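PDB 1Z01: 2-oxo-1,2-dihydroquinoline 8-monooxygenase, oxygenase component from Pseudomonas putida, which hydroxylates 2-oxo-1,2-dihydroquinoline at position 8, as the Rieske-type oxygenase component of a monooxygenase system. Local coordinates for the interface of chains A and B. Coordinates in Å, arbitrary orientation; residue numbers count along the deposited sequence, not the author numbering. Chains: chain A/B, 2-oxo-1,2-dihydroquinoline 8-monooxygenase, oxygenase component.

Contact 1: the interface of chains A and B. Residues chain A 121-123, 126; chain B 274, 276-277, 279.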
loop_
_atom_site.group_PDB
_atom_site.type_symbol
_atom_site.label_atom_id
_atom_site.label_comp_id
_atom_site.label_asym_id
_atom_site.label_seq_id
_atom_site.Cartn_x
_atom_site.Cartn_y
_atom_site.Cartn_z
ATOM N N THR A 121 -18.291 3.462 -34.603
ATOM C CA THR A 121 -18.200 2.088 -35.099
ATOM C C THR A 121 -17.363 1.188 -34.189
ATOM O O THR A 121 -16.788 1.631 -33.190
ATOM C CB THR A 121 -17.589 2.030 -36.517
ATOM O OG1 THR A 121 -17.774 0.718 -37.076
ATOM C CG2 THR A 121 -16.099 2.321 -36.455
ATOM N N ILE A 122 -17.315 -0.087 -34.547
ATOM C CA ILE A 122 -16.538 -1.079 -33.818
ATOM C C ILE A 122 -15.796 -1.795 -34.932
ATOM O O ILE A 122 -16.409 -2.437 -35.786
ATOM C CB ILE A 122 -17.444 -2.068 -33.063
ATOM C CG1 ILE A 122 -18.306 -1.305 -32.052
ATOM C CG2 ILE A 122 -16.590 -3.133 -32.373
ATOM C CD1 ILE A 122 -19.401 -2.137 -31.423
ATOM N N VAL A 123 -14.478 -1.654 -34.935
ATOM C CA VAL A 123 -13.656 -2.241 -35.972
ATOM C C VAL A 123 -14.182 -3.539 -36.578
ATOM O O VAL A 123 -14.512 -3.576 -37.763
ATOM C CB VAL A 123 -12.217 -2.455 -35.469
ATOM C CG1 VAL A 123 -11.329 -2.951 -36.609
ATOM C CG2 VAL A 123 -11.674 -1.141 -34.901
ATOM N N PRO A 126 -18.988 -3.688 -37.225
ATOM C CA PRO A 126 -19.556 -2.462 -37.796
ATOM C C PRO A 126 -21.071 -2.296 -37.817
ATOM O O PRO A 126 -21.570 -1.179 -37.999
ATOM C CB PRO A 126 -18.964 -2.437 -39.198
ATOM C CG PRO A 126 -18.917 -3.886 -39.546
ATOM C CD PRO A 126 -18.357 -4.502 -38.285
ATOM N N VAL B 274 -14.495 -11.075 -39.687
ATOM C CA VAL B 274 -14.773 -9.740 -40.217
ATOM C C VAL B 274 -13.591 -9.242 -41.019
ATOM O O VAL B 274 -12.446 -9.387 -40.594
ATOM C CB VAL B 274 -15.058 -8.738 -39.099
ATOM C CG1 VAL B 274 -15.394 -7.377 -39.709
ATOM C CG2 VAL B 274 -16.192 -9.231 -38.229
ATOM N N GLU B 276 -13.979 -5.991 -43.048
ATOM C CA GLU B 276 -14.043 -4.563 -43.269
ATOM C C GLU B 276 -14.883 -3.709 -42.325
ATOM O O GLU B 276 -15.751 -4.203 -41.588
ATOM C CB GLU B 276 -14.501 -4.293 -44.712
ATOM C CG GLU B 276 -15.762 -5.049 -45.073
ATOM C CD GLU B 276 -16.020 -5.051 -46.552
ATOM O OE1 GLU B 276 -16.896 -5.811 -47.001
ATOM O OE2 GLU B 276 -15.366 -4.280 -47.285
ATOM N N ASN B 277 -14.628 -2.401 -42.400
ATOM C CA ASN B 277 -15.328 -1.389 -41.614
ATOM C C ASN B 277 -15.443 -0.159 -42.527
ATOM O O ASN B 277 -14.453 0.534 -42.772
ATOM C CB ASN B 277 -14.519 -1.034 -40.374
ATOM C CG ASN B 277 -15.314 -0.197 -39.396
ATOM O OD1 ASN B 277 -16.104 -0.718 -38.606
ATOM N ND2 ASN B 277 -15.136 1.110 -39.467
ATOM N N GLU B 279 -17.016 2.673 -41.992
ATOM C CA GLU B 279 -16.856 3.937 -41.311
ATOM C C GLU B 279 -15.355 4.183 -41.527
ATOM O O GLU B 279 -14.937 4.604 -42.632
ATOM C CB GLU B 279 -17.238 3.802 -39.819
ATOM C CG GLU B 279 -17.400 5.122 -39.042
ATOM C CD GLU B 279 -18.384 6.124 -39.666
ATOM O OE1 GLU B 279 -19.540 5.753 -39.974
ATOM O OE2 GLU B 279 -17.986 7.299 -39.835
#
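A:Thr121 and A:Pro126 of one subunit close around B:Asn277 of its neighbour in a small, mixed polar and apolar patch of the subunit interface of a homotrimeric ring hydroxylase. It probably helps to hold the Rieske domain of chain A against the next subunit of the trimer. The patch is heterologous: different surfaces of the same protein meet here.

Its polar link runs from the hydroxyl OG1 of A:Thr121 to the amide oxygen OD1 of B:Asn277, 2.7 Å away. The two side chains come from opposite directions, and the hydroxyl lies in the plane of the amide on a lone pair of OD1, where the angle at the carbonyl oxygen is 123°. A chi1 of -168° swings OG1 of A:Thr121 away from the backbone N, towards OD1, and leaves the methyl CG2 3.4 Å from ND2 at the other end of the same amide. The amide oxygen is also bordered by carbon, as CB of A:Pro126 comes to 3.4 Å from OD1. The backbone O of A:Ile122 lies 3.3 Å from OD1 as well, an approach of two oxygens rather than a bond. The neighbouring ring carbon of that proline, CG, lies 3.8 Å from the backbone O of B:Glu276.

B:Glu279 joins through the aliphatic part of its side chain, its CB 3.8 Å from CB of A:Thr121.

In chain A the patch takes the end of strand 119-122 and the loop that follows, within the Rieske domain; in chain B it takes strands 271-274 and 276-277 and the loop residue B:Glu279, all within the ring-hydroxylase region.

Contact 2: the interface of chains A and B. Residues chain A 421-424; chain B 206-207, 324-325, 435.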
loop_
_atom_site.group_PDB
_atom_site.type_symbol
_atom_site.label_atom_id
_atom_site.label_comp_id
_atom_site.label_asym_id
_atom_site.label_seq_id
_atom_site.Cartn_x
_atom_site.Cartn_y
_atom_site.Cartn_z
ATOM N N ASP A 421 -5.401 0.569 -2.630
ATOM C CA ASP A 421 -4.513 -0.541 -2.303
ATOM C C ASP A 421 -4.647 -1.778 -3.174
ATOM O O ASP A 421 -4.640 -2.898 -2.665
ATOM C CB ASP A 421 -4.726 -0.927 -0.841
ATOM C CG ASP A 421 -6.174 -1.281 -0.533
ATOM O OD1 ASP A 421 -6.464 -1.705 0.605
ATOM O OD2 ASP A 421 -7.036 -1.128 -1.425
ATOM N N THR A 422 -4.754 -1.578 -4.483
ATOM C CA THR A 422 -4.897 -2.688 -5.417
ATOM C C THR A 422 -3.552 -3.367 -5.643
ATOM O O THR A 422 -2.500 -2.753 -5.473
ATOM C CB THR A 422 -5.401 -2.204 -6.781
ATOM O OG1 THR A 422 -4.368 -1.446 -7.420
ATOM C CG2 THR A 422 -6.623 -1.327 -6.619
ATOM N N SER A 423 -3.591 -4.635 -6.048
ATOM C CA SER A 423 -2.367 -5.381 -6.311
ATOM C C SER A 423 -1.589 -4.721 -7.446
ATOM O O SER A 423 -0.363 -4.810 -7.497
ATOM C CB SER A 423 -2.686 -6.837 -6.664
ATOM O OG SER A 423 -3.420 -6.933 -7.870
ATOM N N LEU A 424 -2.303 -4.079 -8.370
ATOM C CA LEU A 424 -1.642 -3.371 -9.468
ATOM C C LEU A 424 -0.804 -2.224 -8.892
ATOM O O LEU A 424 0.324 -1.989 -9.319
ATOM C CB LEU A 424 -2.679 -2.794 -10.435
ATOM C CG LEU A 424 -3.107 -3.675 -11.607
ATOM C CD1 LEU A 424 -4.329 -3.070 -12.303
ATOM C CD2 LEU A 424 -1.946 -3.791 -12.586
ATOM N N PHE B 206 -1.665 -9.620 -11.969
ATOM C CA PHE B 206 -2.183 -8.622 -11.054
ATOM C C PHE B 206 -3.580 -8.185 -11.466
ATOM O O PHE B 206 -3.774 -7.502 -12.467
ATOM C CB PHE B 206 -1.175 -7.475 -10.971
ATOM C CG PHE B 206 0.232 -7.957 -10.710
ATOM C CD1 PHE B 206 1.090 -8.254 -11.768
ATOM C CD2 PHE B 206 0.651 -8.245 -9.414
ATOM C CE1 PHE B 206 2.343 -8.840 -11.531
ATOM C CE2 PHE B 206 1.902 -8.830 -9.174
ATOM C CZ PHE B 206 2.742 -9.129 -10.234
ATOM N N GLY B 207 -4.554 -8.632 -10.678
ATOM C CA GLY B 207 -5.945 -8.340 -10.951
ATOM C C GLY B 207 -6.770 -9.593 -10.714
ATOM O O GLY B 207 -6.226 -10.701 -10.669
ATOM N N ASP B 324 -7.722 -10.247 -5.775
ATOM C CA ASP B 324 -7.172 -9.325 -6.761
ATOM C C ASP B 324 -5.832 -9.746 -7.355
ATOM O O ASP B 324 -5.095 -8.925 -7.911
ATOM C CB ASP B 324 -7.108 -7.886 -6.217
ATOM C CG ASP B 324 -5.968 -7.664 -5.264
ATOM O OD1 ASP B 324 -5.770 -6.492 -4.880
ATOM O OD2 ASP B 324 -5.278 -8.643 -4.904
ATOM N N THR B 325 -5.517 -11.031 -7.222
ATOM C CA THR B 325 -4.320 -11.606 -7.830
ATOM C C THR B 325 -4.698 -13.021 -8.231
ATOM O O THR B 325 -5.644 -13.614 -7.689
ATOM C CB THR B 325 -3.074 -11.658 -6.892
ATOM O OG1 THR B 325 -3.362 -12.434 -5.725
ATOM C CG2 THR B 325 -2.640 -10.253 -6.497
ATOM N N PRO B 435 3.454 -8.579 -5.380
ATOM C CA PRO B 435 2.511 -9.543 -4.814
ATOM C C PRO B 435 2.912 -10.863 -5.466
ATOM O O PRO B 435 3.307 -10.865 -6.633
ATOM C CB PRO B 435 1.168 -9.029 -5.314
ATOM C CG PRO B 435 1.372 -7.536 -5.269
ATOM C CD PRO B 435 2.757 -7.372 -5.865
HETATM O O HOH W 1 -3.725 -5.488 -3.027
#
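A:Ser423, the first residue of helix 423-430, inserts between B:Asp324, B:Thr325 and B:Phe206 in a helix-start contact between subunits of a homotrimeric Rieske ring hydroxylase. The C-terminal part of chain A thereby docks on chain B, mostly its ring-hydroxylase region, and probably helps to hold neighbouring subunits together.

The hydroxyl OG of A:Ser423 donates to the backbone carbonyl O of B:Asp324 at 2.6 Å. The angle at the carbonyl oxygen is 152°, and the hydroxyl is tilted 27° from the carbonyl plane. This follows from the serine's chi1 of 64°, which sets OG between its backbone N and carbonyl carbon and turns it towards chain B.

The carboxylate of B:Asp324 faces the start of the helix. Its OD1 receives a weak hydrogen bond from the backbone N of A:Ser423 (3.1 Å), and a water 2.9 Å from the same OD1 bridges to the backbone O of A:Asp421. B:Asp324 thus meets chain A through both backbone and side chain. If ionised, its carboxylate is likely to be favoured by the N-terminal end of the helix, though OD2 of the A:Asp421 carboxylate lies 6.5 Å from OD1 of B:Asp324 and may act against this. With B:Asp324 cut back to alanine, the helix-start N-H of A:Ser423 and the bridging water would probably lose their carboxylate partner.

Apolar contacts flank the polar ones. CB of A:Ser423 presses on the methyl CG2 of B:Thr325 at 3.4 Å, a close-packed pair. A:Leu424 and B:Phe206 cross obliquely, with CD2 of the leucine 4.1 Å from CB of the phenylalanine. The phenylalanine ring is met at its edge, in plane, by CB of B:Pro435 from its own chain, whose CG lies 3.9 Å from the backbone O of A:Ser423.

The centres of contact 1 and contact 2 lie about 34 Å apart on the same interface, and they share no residue or secondary-structure element. Chain A reaches its neighbour with two widely separated parts of its sequence, a Rieske-domain strand and loop in contact 1 and a C-terminal helix in contact 2. Chain B answers with separate strands and loops of its ring-hydroxylase region, joined in contact 2 by its own C-terminal segment. Such spaced attachments probably help to fix the relative orientation of the two subunits. Because the trimer repeats the interface, each subunit can supply both sides of each contact.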